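Local coordinates for uncharacterized protein DUF2179 (Eubacterium ventriosum, PDB 3HLU) that is of unknown function but forms the C-terminal DUF2179 domain, of the GlnB-like clan, of a probable membrane protein of the YitT family, at residues Val33-Ala38 with Glu48-Val53; Thr9-Val14 with Ala73-Ser78; Lys19-Arg24 with Lys67-Asp72; Leu29-Thr34 with Val60-Leu65. All coordinates share one frame; numbering follows the deposited sequence.

In the fold
Strand 9-14 comes first and pairs with strand 74-77 in interaction 2, which closes a loop around nearly the whole modelled chain. Interaction 3 lies within that loop and joins helix 18-28 to the segment that follows helix 56-67. Farther in, interaction 4 packs the 29-34 loop against helix 56-67. Interaction 1 starts from almost the same place, sharing Val33 and Thr34, and closes the hairpin of strands 34-40 and 48-54. The closures are concentric and none cross. Interactions 1 and 2 lie in one antiparallel sheet, joined where strand 48-54 meets strand 9-14. Interactions 3 and 4 each tie one helix to the loop that follows the other.

Interaction 1 of 4, residues Val33-Ala38 with Glu48-Val53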
# COMPACT_ATOMS: atom_id res chain seq x y z
N VAL A 33 8.35 -6.20 -12.52
CA VAL A 33 7.28 -5.68 -11.68
C VAL A 33 5.92 -5.88 -12.33
O VAL A 33 5.79 -5.94 -13.57
CB VAL A 33 7.52 -4.19 -11.30
CG1 VAL A 33 8.98 -3.95 -10.97
CG2 VAL A 33 7.08 -3.26 -12.41
N THR A 34 4.90 -6.01 -11.49
CA THR A 34 3.52 -6.05 -11.96
C THR A 34 2.82 -4.77 -11.52
O THR A 34 3.00 -4.31 -10.40
CB THR A 34 2.74 -7.24 -11.36
OG1 THR A 34 3.63 -8.34 -11.12
CG2 THR A 34 1.64 -7.65 -12.31
N MSE A 35 2.05 -4.19 -12.42
CA MSE A 35 1.30 -3.01 -12.07
C MSE A 35 -0.08 -3.40 -11.53
O MSE A 35 -1.06 -3.47 -12.26
CB MSE A 35 1.19 -2.07 -13.26
CG MSE A 35 1.12 -0.63 -12.83
SE MSE A 35 2.77 -0.07 -11.96
CE MSE A 35 3.72 0.51 -13.53
N LEU A 36 -0.12 -3.67 -10.23
CA LEU A 36 -1.34 -4.02 -9.51
C LEU A 36 -2.32 -2.86 -9.32
O LEU A 36 -1.95 -1.68 -9.27
CB LEU A 36 -0.95 -4.60 -8.15
CG LEU A 36 -2.10 -4.86 -7.19
CD1 LEU A 36 -3.12 -5.79 -7.84
CD2 LEU A 36 -1.60 -5.46 -5.87
N GLN A 37 -3.60 -3.20 -9.23
CA GLN A 37 -4.65 -2.20 -9.11
C GLN A 37 -5.34 -2.31 -7.74
O GLN A 37 -5.79 -3.38 -7.35
CB GLN A 37 -5.66 -2.36 -10.25
CG GLN A 37 -6.56 -1.15 -10.45
CD GLN A 37 -6.86 -0.93 -11.91
OE1 GLN A 37 -7.96 -1.24 -12.39
NE2 GLN A 37 -5.87 -0.40 -12.64
N ALA A 38 -5.41 -1.19 -7.03
CA ALA A 38 -5.92 -1.19 -5.66
C ALA A 38 -7.45 -1.17 -5.61
O ALA A 38 -8.11 -0.77 -6.56
CB ALA A 38 -5.33 -0.02 -4.88
N GLU A 48 -3.13 2.78 -8.92
CA GLU A 48 -2.29 1.66 -9.28
C GLU A 48 -1.10 1.59 -8.36
O GLU A 48 -0.51 2.60 -8.00
CB GLU A 48 -1.73 1.85 -10.67
CG GLU A 48 -2.63 1.61 -11.84
CD GLU A 48 -1.81 1.58 -13.13
OE1 GLU A 48 -0.85 2.40 -13.24
OE2 GLU A 48 -2.11 0.71 -13.99
N VAL A 49 -0.72 0.37 -8.05
CA VAL A 49 0.38 0.13 -7.16
C VAL A 49 1.42 -0.71 -7.90
O VAL A 49 1.05 -1.54 -8.71
CB VAL A 49 -0.17 -0.57 -5.89
CG1 VAL A 49 0.85 -1.49 -5.25
CG2 VAL A 49 -0.70 0.47 -4.92
N ILE A 50 2.70 -0.46 -7.66
CA ILE A 50 3.75 -1.34 -8.19
C ILE A 50 4.02 -2.49 -7.22
O ILE A 50 4.36 -2.27 -6.06
CB ILE A 50 5.10 -0.60 -8.43
CG1 ILE A 50 4.93 0.59 -9.36
CG2 ILE A 50 6.13 -1.54 -9.01
CD1 ILE A 50 6.16 1.43 -9.43
N MSE A 51 3.86 -3.72 -7.71
CA MSE A 51 4.22 -4.90 -6.95
C MSE A 51 5.53 -5.51 -7.45
O MSE A 51 5.76 -5.64 -8.65
CB MSE A 51 3.11 -5.93 -7.02
CG MSE A 51 3.51 -7.30 -6.53
SE MSE A 51 1.90 -8.38 -6.44
CE MSE A 51 0.73 -7.30 -7.59
N CYS A 52 6.40 -5.89 -6.53
CA CYS A 52 7.67 -6.43 -6.91
C CYS A 52 8.21 -7.31 -5.80
O CYS A 52 8.28 -6.90 -4.64
CB CYS A 52 8.64 -5.29 -7.21
SG CYS A 52 10.26 -5.82 -7.82
N VAL A 53 8.57 -8.54 -6.15
CA VAL A 53 9.25 -9.43 -5.21
C VAL A 53 10.74 -9.23 -5.38
O VAL A 53 11.23 -9.09 -6.50
CB VAL A 53 8.90 -10.89 -5.46
CG1 VAL A 53 7.40 -11.11 -5.35
CG2 VAL A 53 9.39 -11.32 -6.84
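Leu36 and Met51 cross obliquely on one face of this beta hairpin, while Met35 and Ile50 lie side by side on the other. Met51, a selenomethionine, runs out extended with CG anti to the backbone N. It then bends at its last torsion (chi3 18°) and turns its methyl onto Leu36. Met51 CE lies 3.2 Å from Leu36 CB and also touches CD2 of the same leucine. On the opposite face Met35, also a selenomethionine, is bent at chi2 and chi3. Met35 SE lies 3.4 Å from Ile50 CG1, with the two chains pointing the same way. Glu48 crosses Met35 at about a right angle, and Met35 CG is 3.6 Å from Glu48 OE1. Val33 meets Ile50 obliquely, CB to CG2 at 3.8 Å, and sets CG1 beside the sulfur of Cys52.

The backbone fixes the antiparallel register. Thr34 and Met51 exchange two bonds, one of them from Met51 N to Thr34 O at 2.9 Å. Val49 N bonds to Leu36 O almost straight at 174°, with the donor above the carbonyl plane. Strand 34-40 is an outer strand of this chain's ferredoxin-like sheet, and strand 48-54 lies inside it. The carboxylate of Glu48 has its salt bridge with Arg18, beyond the hairpin. The chemistry is therefore divided: Leu36, Val49 and Met51 make one face largely apolar, while the face of Met35 and Ile50 ends in polar Gln37 and Glu48.

Interaction 2 of 4, residues Thr9-Val14 with Ala73-Ser78; sequences TMVYIV and AFMIVS
Strands 9-14 and 74-77 pair antiparallel as the first and last strands of a ferredoxin-like beta-alpha-beta-beta-alpha-beta fold. Phe74 carries the main side-chain contact. Its CB leaves on the same face of the sheet as Val14. CG sits between the backbone N and the carbonyl carbon (chi1 61°), which turns the ring back beside Val14. From there CD1 comes near both Val14 CB and the Val14 carbonyl oxygen. Phe74 CE1 meets Val14 CG1 at 3.6 Å, and Phe74 CE2 meets Val14 CG2 at the same distance. At the tip, Phe74 CZ is 3.5 Å from Val14 CB. This CB stands over one face of the Phe74 ring, 3.7 Å from the centroid, in a CH-pi contact. An alanine here would remove the ring and would probably leave Val14 without its flat partner, loosening this end of the pairing.

On the other face Ile13 CG1 and Met75 CG lie side by side, 3.6 Å apart. Phe74 and Met75 also pair with a strand of the second subunit, so the sheet continues across the interface. Five backbone hydrogen bonds hold the two strands together. The Tyr12-Ile76 pair supplies two, and Tyr12 N to Ile76 O is nearly straight at 171°. Ser78 OG lies at the edge of the Tyr12 ring, in its plane, and hydrogen-bonds to Tyr12 OH of the second subunit. Ser78 N reaches Met10 O at 3.1 Å, nearly along the C=O axis.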
# COMPACT_ATOMS: atom_id res chain seq x y z
N THR A 9 11.30 -11.03 -0.53
CA THR A 9 10.08 -10.47 0.07
C THR A 9 9.26 -9.57 -0.89
O THR A 9 9.83 -8.89 -1.75
CB THR A 9 10.40 -9.69 1.36
OG1 THR A 9 9.19 -9.11 1.89
CG2 THR A 9 11.48 -8.61 1.10
N MSE A 10 7.94 -9.59 -0.72
CA MSE A 10 7.00 -8.90 -1.62
C MSE A 10 6.83 -7.43 -1.25
O MSE A 10 6.72 -7.09 -0.06
CB MSE A 10 5.64 -9.59 -1.59
CG MSE A 10 4.51 -8.70 -2.01
SE MSE A 10 4.34 -8.70 -3.95
CE MSE A 10 2.94 -10.07 -4.01
N VAL A 11 6.80 -6.55 -2.25
CA VAL A 11 6.80 -5.12 -1.98
C VAL A 11 5.81 -4.33 -2.79
O VAL A 11 5.67 -4.51 -3.98
CB VAL A 11 8.20 -4.53 -2.17
CG1 VAL A 11 8.14 -3.02 -2.18
CG2 VAL A 11 9.11 -5.02 -1.07
N TYR A 12 5.11 -3.43 -2.13
CA TYR A 12 4.23 -2.52 -2.84
C TYR A 12 4.79 -1.11 -2.78
O TYR A 12 5.25 -0.65 -1.74
CB TYR A 12 2.82 -2.58 -2.27
CG TYR A 12 2.29 -3.99 -2.11
CD1 TYR A 12 2.50 -4.70 -0.94
CD2 TYR A 12 1.58 -4.61 -3.13
CE1 TYR A 12 2.02 -5.99 -0.79
CE2 TYR A 12 1.09 -5.91 -2.99
CZ TYR A 12 1.32 -6.58 -1.81
OH TYR A 12 0.86 -7.87 -1.65
N ILE A 13 4.80 -0.43 -3.91
CA ILE A 13 5.31 0.91 -3.94
C ILE A 13 4.16 1.81 -4.31
O ILE A 13 3.55 1.63 -5.37
CB ILE A 13 6.43 1.04 -4.97
CG1 ILE A 13 7.61 0.17 -4.56
CG2 ILE A 13 6.84 2.50 -5.16
CD1 ILE A 13 8.68 0.10 -5.60
N VAL A 14 3.86 2.75 -3.42
CA VAL A 14 2.84 3.75 -3.66
C VAL A 14 3.47 5.05 -4.13
O VAL A 14 4.20 5.68 -3.39
CB VAL A 14 2.08 4.09 -2.39
CG1 VAL A 14 0.97 5.09 -2.70
CG2 VAL A 14 1.54 2.83 -1.74
N ALA A 73 6.82 9.13 -2.37
CA ALA A 73 6.60 7.70 -2.55
C ALA A 73 6.95 6.93 -1.28
O ALA A 73 7.75 7.37 -0.45
CB ALA A 73 7.41 7.19 -3.72
N PHE A 74 6.33 5.77 -1.14
CA PHE A 74 6.69 4.87 -0.06
C PHE A 74 6.39 3.42 -0.45
O PHE A 74 5.76 3.14 -1.47
CB PHE A 74 5.98 5.24 1.24
CG PHE A 74 4.50 5.19 1.14
CD1 PHE A 74 3.79 6.24 0.56
CD2 PHE A 74 3.80 4.09 1.59
CE1 PHE A 74 2.42 6.19 0.46
CE2 PHE A 74 2.42 4.04 1.49
CZ PHE A 74 1.73 5.10 0.93
N MSE A 75 6.85 2.51 0.40
CA MSE A 75 6.80 1.09 0.12
C MSE A 75 6.15 0.36 1.26
O MSE A 75 6.40 0.66 2.42
CB MSE A 75 8.22 0.54 -0.06
CG MSE A 75 8.92 1.08 -1.28
SE MSE A 75 10.74 0.41 -1.44
CE MSE A 75 11.61 1.57 -0.14
N ILE A 76 5.34 -0.62 0.94
CA ILE A 76 4.86 -1.55 1.94
C ILE A 76 5.53 -2.89 1.75
O ILE A 76 5.41 -3.52 0.71
CB ILE A 76 3.34 -1.70 1.87
CG1 ILE A 76 2.68 -0.34 2.11
CG2 ILE A 76 2.87 -2.71 2.90
CD1 ILE A 76 1.26 -0.26 1.62
N VAL A 77 6.26 -3.30 2.78
CA VAL A 77 7.00 -4.55 2.77
C VAL A 77 6.24 -5.66 3.51
O VAL A 77 6.26 -5.71 4.75
CB VAL A 77 8.36 -4.39 3.43
CG1 VAL A 77 9.08 -5.72 3.48
CG2 VAL A 77 9.18 -3.32 2.71
N SER A 78 5.61 -6.54 2.74
CA SER A 78 4.71 -7.59 3.24
C SER A 78 5.26 -8.43 4.40
O SER A 78 6.43 -8.83 4.39
CB SER A 78 4.30 -8.50 2.07
OG SER A 78 2.88 -8.57 1.93

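Interaction 3 of 4, residues Lys19-Arg24 with Lys67-Asp72; sequences KIIADR and KEVDPD
Ile20 makes the first touch from the helix, with CG2 4.0 Å from Val69 CG1. Ile21 follows and crosses Val69 obliquely. Ile21 CG1 is 3.8 Å from the same Val69 CG1, so one methyl branch meets both isoleucines. Arg24 stands one turn beyond Ile20, and its backbone N bonds to Ile20 O. Its chain bends at chi3 (57°) and brings the guanidinium to Val69 and Glu68. Arg24 NH1 meets Val69 CG2 tip to tip at 3.6 Å. Arg24 NH2 forms a salt bridge with Glu68 OE2, whose hydrogen bond is weak at 3.3 Å. The carboxylate carbon lies at the guanidinium edge, but the two planes are almost perpendicular, 85° apart. NH2 has a second partner in Glu28, so two acidic groups probably share this charge. A leucine here would lose both salt bridges and would probably hold the 67-72 segment less firmly.

Beyond Val69, Asp70 forms an Asx turn, its OD1 accepting from Asp72 N at 2.7 Å. The contact lies near the surface and joins helix 18-28 to the link between helix 56-67 and strand 74-77. Ile21 also packs on Leu66 of helix 56-67 and on Ile50 of strand 48-54.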
# COMPACT_ATOMS: atom_id res chain seq x y z
N LYS A 19 4.70 5.24 -12.91
CA LYS A 19 5.11 4.80 -14.25
C LYS A 19 6.60 5.06 -14.52
O LYS A 19 7.33 4.20 -14.99
CB LYS A 19 4.26 5.44 -15.35
CG LYS A 19 4.79 5.08 -16.73
CD LYS A 19 4.11 5.80 -17.91
CE LYS A 19 4.72 5.30 -19.23
NZ LYS A 19 3.92 5.68 -20.44
N ILE A 20 7.04 6.26 -14.20
CA ILE A 20 8.47 6.58 -14.24
C ILE A 20 9.31 5.66 -13.35
O ILE A 20 10.34 5.14 -13.78
CB ILE A 20 8.69 8.04 -13.81
CG1 ILE A 20 7.92 8.98 -14.74
CG2 ILE A 20 10.16 8.37 -13.81
CD1 ILE A 20 7.92 10.42 -14.28
N ILE A 21 8.88 5.46 -12.11
CA ILE A 21 9.60 4.57 -11.20
C ILE A 21 9.69 3.15 -11.73
O ILE A 21 10.73 2.52 -11.67
CB ILE A 21 8.96 4.51 -9.82
CG1 ILE A 21 9.10 5.86 -9.12
CG2 ILE A 21 9.61 3.41 -8.98
CD1 ILE A 21 8.44 5.91 -7.76
N ALA A 22 8.56 2.64 -12.22
CA ALA A 22 8.49 1.29 -12.75
C ALA A 22 9.44 1.11 -13.92
O ALA A 22 10.09 0.08 -14.02
CB ALA A 22 7.08 0.94 -13.15
N ASP A 23 9.53 2.11 -14.79
CA ASP A 23 10.40 2.00 -15.96
C ASP A 23 11.87 1.96 -15.56
O ASP A 23 12.62 1.11 -16.04
CB ASP A 23 10.14 3.12 -16.99
CG ASP A 23 8.81 2.92 -17.76
OD1 ASP A 23 8.21 1.81 -17.69
OD2 ASP A 23 8.38 3.89 -18.44
N ARG A 24 12.27 2.86 -14.68
CA ARG A 24 13.65 2.90 -14.22
C ARG A 24 14.03 1.67 -13.41
O ARG A 24 15.20 1.29 -13.36
CB ARG A 24 13.92 4.16 -13.40
CG ARG A 24 13.81 5.45 -14.19
CD ARG A 24 14.34 6.64 -13.41
NE ARG A 24 15.72 6.47 -12.97
CZ ARG A 24 16.38 7.32 -12.19
NH1 ARG A 24 15.78 8.42 -11.75
NH2 ARG A 24 17.64 7.08 -11.84
N LYS A 67 14.01 8.40 -3.89
CA LYS A 67 14.54 9.70 -3.56
C LYS A 67 14.73 10.51 -4.83
O LYS A 67 14.49 11.71 -4.88
CB LYS A 67 15.87 9.55 -2.82
CG LYS A 67 15.71 8.93 -1.43
CD LYS A 67 17.04 8.56 -0.78
CE LYS A 67 16.81 7.61 0.38
NZ LYS A 67 18.05 7.00 0.95
N GLU A 68 15.12 9.81 -5.88
CA GLU A 68 15.49 10.46 -7.12
C GLU A 68 14.29 10.86 -7.97
O GLU A 68 14.43 11.61 -8.93
CB GLU A 68 16.41 9.51 -7.89
CG GLU A 68 17.03 10.07 -9.16
CD GLU A 68 18.40 9.45 -9.45
OE1 GLU A 68 18.88 8.61 -8.64
OE2 GLU A 68 19.01 9.81 -10.49
N VAL A 69 13.10 10.37 -7.64
CA VAL A 69 11.96 10.54 -8.55
C VAL A 69 10.75 11.12 -7.86
O VAL A 69 10.13 12.06 -8.37
CB VAL A 69 11.53 9.21 -9.15
CG1 VAL A 69 10.27 9.39 -9.97
CG2 VAL A 69 12.64 8.62 -9.97
N ASP A 70 10.41 10.53 -6.71
CA ASP A 70 9.27 10.94 -5.92
C ASP A 70 9.58 10.72 -4.44
O ASP A 70 9.50 9.60 -3.93
CB ASP A 70 8.02 10.15 -6.32
CG ASP A 70 6.80 10.49 -5.45
OD1 ASP A 70 6.92 11.34 -4.54
OD2 ASP A 70 5.72 9.90 -5.67
N PRO A 71 9.95 11.81 -3.76
CA PRO A 71 10.24 11.89 -2.33
C PRO A 71 9.06 11.47 -1.46
O PRO A 71 9.25 11.10 -0.30
CB PRO A 71 10.51 13.38 -2.12
CG PRO A 71 10.97 13.87 -3.45
CD PRO A 71 10.19 13.09 -4.45
N ASP A 72 7.85 11.55 -2.00
CA ASP A 72 6.67 11.23 -1.20
C ASP A 72 6.27 9.79 -1.35
O ASP A 72 5.49 9.27 -0.55
CB ASP A 72 5.52 12.15 -1.57
CG ASP A 72 5.82 13.60 -1.22
OD1 ASP A 72 5.83 14.45 -2.16
OD2 ASP A 72 6.08 13.89 -0.02

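Interaction 4 of 4, residues Leu29-Thr34 with Val60-Leu65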
# COMPACT_ATOMS: atom_id res chain seq x y z
N LEU A 29 17.71 -1.63 -12.98
CA LEU A 29 17.84 -2.71 -12.00
C LEU A 29 17.28 -4.05 -12.52
O LEU A 29 17.30 -5.06 -11.82
CB LEU A 29 17.20 -2.31 -10.69
CG LEU A 29 17.59 -0.91 -10.21
CD1 LEU A 29 16.77 -0.50 -8.99
CD2 LEU A 29 19.09 -0.82 -9.93
N ASP A 30 16.80 -4.06 -13.76
CA ASP A 30 16.33 -5.30 -14.39
C ASP A 30 15.28 -6.01 -13.56
O ASP A 30 15.12 -7.23 -13.67
CB ASP A 30 17.49 -6.25 -14.68
CG ASP A 30 18.62 -5.58 -15.43
OD1 ASP A 30 18.55 -5.53 -16.69
OD2 ASP A 30 19.58 -5.11 -14.76
N LEU A 31 14.56 -5.25 -12.74
CA LEU A 31 13.55 -5.83 -11.88
C LEU A 31 12.28 -6.02 -12.65
O LEU A 31 11.87 -5.15 -13.42
CB LEU A 31 13.29 -4.93 -10.69
CG LEU A 31 14.37 -4.95 -9.62
CD1 LEU A 31 14.18 -3.76 -8.76
CD2 LEU A 31 14.30 -6.24 -8.84
N GLY A 32 11.65 -7.17 -12.44
CA GLY A 32 10.34 -7.46 -13.00
C GLY A 32 9.25 -7.04 -12.03
O GLY A 32 9.23 -7.46 -10.86
N VAL A 33 8.35 -6.20 -12.52
CA VAL A 33 7.28 -5.68 -11.68
C VAL A 33 5.92 -5.88 -12.33
O VAL A 33 5.79 -5.94 -13.57
CB VAL A 33 7.52 -4.19 -11.30
CG1 VAL A 33 8.98 -3.95 -10.97
CG2 VAL A 33 7.08 -3.26 -12.41
N THR A 34 4.90 -6.01 -11.49
CA THR A 34 3.52 -6.05 -11.96
C THR A 34 2.82 -4.77 -11.52
O THR A 34 3.00 -4.31 -10.40
CB THR A 34 2.74 -7.24 -11.36
OG1 THR A 34 3.63 -8.34 -11.12
CG2 THR A 34 1.64 -7.65 -12.31
N VAL A 60 17.18 -1.48 -1.02
CA VAL A 60 17.96 -0.29 -0.78
C VAL A 60 18.21 0.46 -2.08
O VAL A 60 18.14 1.69 -2.12
CB VAL A 60 19.28 -0.65 -0.11
CG1 VAL A 60 20.16 0.58 0.00
CG2 VAL A 60 19.00 -1.26 1.26
N LYS A 61 18.50 -0.26 -3.16
CA LYS A 61 18.68 0.41 -4.44
C LYS A 61 17.40 1.10 -4.86
O LYS A 61 17.42 2.22 -5.35
CB LYS A 61 19.15 -0.58 -5.52
CG LYS A 61 20.46 -1.30 -5.20
CD LYS A 61 21.11 -1.86 -6.48
CE LYS A 61 22.18 -2.93 -6.19
NZ LYS A 61 21.61 -4.23 -5.68
N VAL A 62 16.28 0.42 -4.66
CA VAL A 62 14.98 0.95 -5.06
C VAL A 62 14.64 2.19 -4.27
O VAL A 62 14.21 3.20 -4.81
CB VAL A 62 13.86 -0.10 -4.85
CG1 VAL A 62 12.49 0.55 -4.84
CG2 VAL A 62 13.94 -1.17 -5.92
N ARG A 63 14.84 2.11 -2.96
CA ARG A 63 14.64 3.25 -2.10
C ARG A 63 15.40 4.50 -2.58
O ARG A 63 14.88 5.61 -2.55
CB ARG A 63 15.08 2.91 -0.69
CG ARG A 63 14.44 3.81 0.31
CD ARG A 63 15.15 3.76 1.62
NE ARG A 63 14.27 4.25 2.66
CZ ARG A 63 14.31 3.82 3.91
NH1 ARG A 63 15.22 2.91 4.26
NH2 ARG A 63 13.45 4.31 4.81
N ASN A 64 16.63 4.30 -3.04
CA ASN A 64 17.44 5.41 -3.52
C ASN A 64 16.93 5.94 -4.83
O ASN A 64 17.12 7.11 -5.18
CB ASN A 64 18.90 4.99 -3.63
CG ASN A 64 19.56 4.88 -2.26
OD1 ASN A 64 18.95 5.24 -1.24
ND2 ASN A 64 20.79 4.37 -2.22
N LEU A 65 16.25 5.08 -5.56
CA LEU A 65 15.66 5.48 -6.80
C LEU A 65 14.43 6.33 -6.51
O LEU A 65 14.09 7.23 -7.28
CB LEU A 65 15.30 4.23 -7.58
CG LEU A 65 14.24 4.29 -8.66
CD1 LEU A 65 14.70 5.19 -9.79
CD2 LEU A 65 13.97 2.88 -9.15
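Two leucines of the 29-34 loop reach across to one side of helix 56-67, and the contact is purely apolar. Its buried part is gathered round Val62. Leu31 and Val62 cross obliquely, and Leu31 CD1 comes to 3.9 Å from Val62 CG2. Leu29 CD1 approaches the same methyl, Val62 CG2, at 4.2 Å. In both leucines CG is anti to the carbonyl carbon. CD1 is the branch that continues outward (chi2 173° in Leu29, 163° in Leu31), so the same branch meets Val62 in each. Val62 CG2 lies beside its backbone N, and there it receives both methyls. Leu29 CD1 also faces Leu65 CD2 at a looser 4.4 Å. Leu65 is one helical turn beyond Lys61, so the leucine tip spans that turn.

The outer side differs in being more open to solvent, not in longer distances: Lys61 is exposed. Leu29 CD2, the other branch, lies 4.1 Å from Lys61 CD. The two chains cross obliquely, and only the aliphatic part of the lysine is used. Lys61 then bends at its last torsion and leads its amino end away from the loop. Asp30 sits between the two leucines in sequence and is exposed to solvent.

Val62 and Leu65 are buried, and the loop covers only part of them. Met25 of helix 18-28 touches Leu31, Val62 and Leu65, and Arg24 also lies on Leu65. Beneath Val62, toward the sheet, are Met54 of strand 48-54 and Met75 of strand 74-77. The contact thus joins the helix 18-28 to strand 34-40 connection to the second helix, above the sheet.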